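Local coordinates for uncharacterized NTF2-like protein (Cytophaga hutchinsonii ATCC 33406, PDB 3F40) that is of unknown function but adopts the NTF2-like fold of the SnoaL-like family, whose members often enclose a small-molecule pocket, at residues 15-18 and 19-23. Numbering follows the deposited sequence.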
ATOM      1  N   PHE A  15      -7.627  16.109  -3.524  1.00 11.15           N
ATOM      2  CA  PHE A  15      -8.220  15.668  -2.237  1.00 11.02           C
ATOM      3  C   PHE A  15      -7.197  15.757  -1.125  1.00 11.56           C
ATOM      4  O   PHE A  15      -7.477  16.290  -0.046  1.00 12.66           O
ATOM      5  CB  PHE A  15      -8.773  14.228  -2.389  1.00 11.97           C
ATOM      6  CG  PHE A  15      -9.371  13.663  -1.132  1.00 11.16           C
ATOM      7  CD1 PHE A  15     -10.579  14.155  -0.652  1.00 12.71           C
ATOM      8  CD2 PHE A  15      -8.773  12.624  -0.446  1.00 12.03           C
ATOM      9  CE1 PHE A  15     -11.132  13.655   0.505  1.00 12.40           C
ATOM     10  CE2 PHE A  15      -9.347  12.123   0.696  1.00 14.27           C
ATOM     11  CZ  PHE A  15     -10.528  12.639   1.162  1.00 12.95           C
ATOM     12  N   ILE A  16      -5.993  15.254  -1.383  1.00 10.82           N
ATOM     13  CA  ILE A  16      -4.944  15.303  -0.385  1.00 12.27           C
ATOM     14  C   ILE A  16      -4.582  16.760  -0.079  1.00 12.32           C
ATOM     15  O   ILE A  16      -4.407  17.105   1.093  1.00 12.75           O
ATOM     16  CB  ILE A  16      -3.692  14.534  -0.802  1.00 11.92           C
ATOM     17  CG1 ILE A  16      -4.027  13.063  -0.984  1.00 12.95           C
ATOM     18  CG2 ILE A  16      -2.574  14.719   0.200  1.00 14.39           C
ATOM     19  CD1 ILE A  16      -4.546  12.355   0.265  1.00 14.15           C
ATOM     20  N   HIS A  17      -4.510  17.612  -1.107  1.00 11.59           N
ATOM     21  CA  HIS A  17      -4.196  19.039  -0.873  1.00 12.21           C
ATOM     22  C   HIS A  17      -5.263  19.718  -0.031  1.00 12.44           C
ATOM     23  O   HIS A  17      -4.943  20.532   0.844  1.00 13.52           O
ATOM     24  CB  HIS A  17      -4.040  19.775  -2.193  1.00 12.99           C
ATOM     25  CG  HIS A  17      -3.669  21.200  -2.015  1.00 12.22           C
ATOM     26  ND1 HIS A  17      -2.451  21.574  -1.505  1.00 16.15           N
ATOM     27  CD2 HIS A  17      -4.361  22.333  -2.254  1.00 12.54           C
ATOM     28  CE1 HIS A  17      -2.403  22.899  -1.455  1.00 13.81           C
ATOM     29  NE2 HIS A  17      -3.551  23.378  -1.878  1.00 13.25           N
ATOM     30  N   ALA A  18      -6.512  19.396  -0.322  1.00 12.09           N
ATOM     31  CA  ALA A  18      -7.611  19.934   0.463  1.00 13.00           C
ATOM     32  C   ALA A  18      -7.474  19.513   1.932  1.00 13.22           C
ATOM     33  O   ALA A  18      -7.609  20.327   2.850  1.00 13.60           O
ATOM     34  CB  ALA A  18      -8.961  19.540  -0.132  1.00 12.70           C
ATOM     35  N   LEU A  19      -7.188  18.262   2.207  1.00 12.17           N
ATOM     36  CA  LEU A  19      -7.023  17.845   3.604  1.00 12.31           C
ATOM     37  C   LEU A  19      -5.831  18.559   4.248  1.00 13.22           C
ATOM     38  O   LEU A  19      -5.894  19.036   5.386  1.00 12.83           O
ATOM     39  CB  LEU A  19      -6.847  16.327   3.688  1.00 12.50           C
ATOM     40  CG  LEU A  19      -8.036  15.477   3.274  1.00 12.14           C
ATOM     41  CD1 LEU A  19      -7.666  14.001   3.261  1.00 13.13           C
ATOM     42  CD2 LEU A  19      -9.233  15.719   4.191  1.00 14.06           C
ATOM     43  N   ASN A  20      -4.741  18.662   3.519  1.00 13.54           N
ATOM     44  CA  ASN A  20      -3.524  19.274   4.081  1.00 13.74           C
ATOM     45  C   ASN A  20      -3.696  20.744   4.420  1.00 14.90           C
ATOM     46  O   ASN A  20      -3.076  21.242   5.345  1.00 17.07           O
ATOM     47  CB  ASN A  20      -2.329  19.112   3.142  1.00 14.47           C
ATOM     48  CG  ASN A  20      -1.657  17.770   3.284  1.00 13.86           C
ATOM     49  OD1 ASN A  20      -1.860  17.084   4.279  1.00 16.63           O
ATOM     50  ND2 ASN A  20      -0.849  17.368   2.282  1.00 14.73           N
ATOM     51  N   THR A  21      -4.552  21.396   3.665  1.00 13.64           N
ATOM     52  CA  THR A  21      -4.813  22.817   3.879  1.00 14.44           C
ATOM     53  C   THR A  21      -6.080  23.026   4.692  1.00 14.90           C
ATOM     54  O   THR A  21      -6.614  24.130   4.797  1.00 14.44           O
ATOM     55  CB  THR A  21      -4.894  23.584   2.571  1.00 15.18           C
ATOM     56  OG1 THR A  21      -5.912  23.027   1.716  1.00 15.13           O
ATOM     57  CG2 THR A  21      -3.489  23.608   1.893  1.00 15.70           C
ATOM     58  N   GLU A  22      -6.522  21.958   5.329  1.00 14.13           N
ATOM     59  CA  GLU A  22      -7.689  21.988   6.204  1.00 14.86           C
ATOM     60  C   GLU A  22      -8.884  22.634   5.482  1.00 15.35           C
ATOM     61  O   GLU A  22      -9.645  23.420   6.071  1.00 17.10           O
ATOM     62  CB  GLU A  22      -7.357  22.631   7.584  1.00 14.31           C
ATOM     63  CG  GLU A  22      -6.274  21.862   8.325  1.00 15.12           C
ATOM     64  CD  GLU A  22      -6.145  22.254   9.828  1.00 11.69           C
ATOM     65  OE1 GLU A  22      -6.860  23.212  10.308  1.00 24.24           O
ATOM     66  OE2 GLU A  22      -5.288  21.607  10.489  1.00 16.31           O
ATOM     67  N   ASN A  23      -9.006  22.354   4.182  1.00 16.20           N
ATOM     68  CA  ASN A  23     -10.147  22.756   3.382  1.00 15.67           C
ATOM     69  C   ASN A  23     -11.134  21.612   3.225  1.00 16.25           C
ATOM     70  O   ASN A  23     -11.166  20.890   2.211  1.00 16.18           O
ATOM     71  CB  ASN A  23      -9.720  23.290   2.023  1.00 16.32           C
ATOM     72  CG  ASN A  23     -10.867  24.037   1.308  1.00 16.66           C
ATOM     73  OD1 ASN A  23     -12.050  23.869   1.610  1.00 21.81           O
ATOM     74  ND2 ASN A  23     -10.502  24.846   0.297  1.00 20.85           N
TER
HETATM   75  O   HOH W   1      -0.283  19.812   0.301  1.00 26.19           O
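His17 O is gripped twice at the C-terminal end of helix 8-20, accepting hydrogen bonds from Thr21 N and Thr21 OG1, which reach it from opposite faces of the carbonyl plane. The backbone bond from Thr21 N to His17 O is 3.0 Å long. That from Thr21 OG1 to His17 O is 2.8 Å: with chi1 at 57°, the hydroxyl sits between its own backbone N and carbonyl carbon, turned back to the preceding turn, while CG2 lies over a face of the His17 imidazole in a CH-pi contact, 4.0 Å from the ring centroid. The helix ends in a Schellman motif with Glu22, at positive phi, as its C-prime residue: Asn23 N donates to Ala18 O at 2.8 Å and Glu22 N to Leu19 O at 3.0 Å. On the buried side, Leu19 lies over a face of the Phe15 ring, Leu19 CD1 3.6 Å from Phe15 CE2. Asn20 lies alongside Ile16, its ND2 donating to a water that makes a second, weak contact with His17 ND1, its OD1 accepting from Tyr61 N. Replacing Asn20 by alanine removes both amide atoms and would probably leave Tyr61 N without this acceptor and the water less firmly placed. Asn23, the N-cap residue of helix 24-29, accepts from Ala26 N at OD1. Phe15, Ala18 and Leu19 pack on that helix; Leu19 and Ile16 reach Tyr61 of strand 60-69, and Ile16 also strand 72-81.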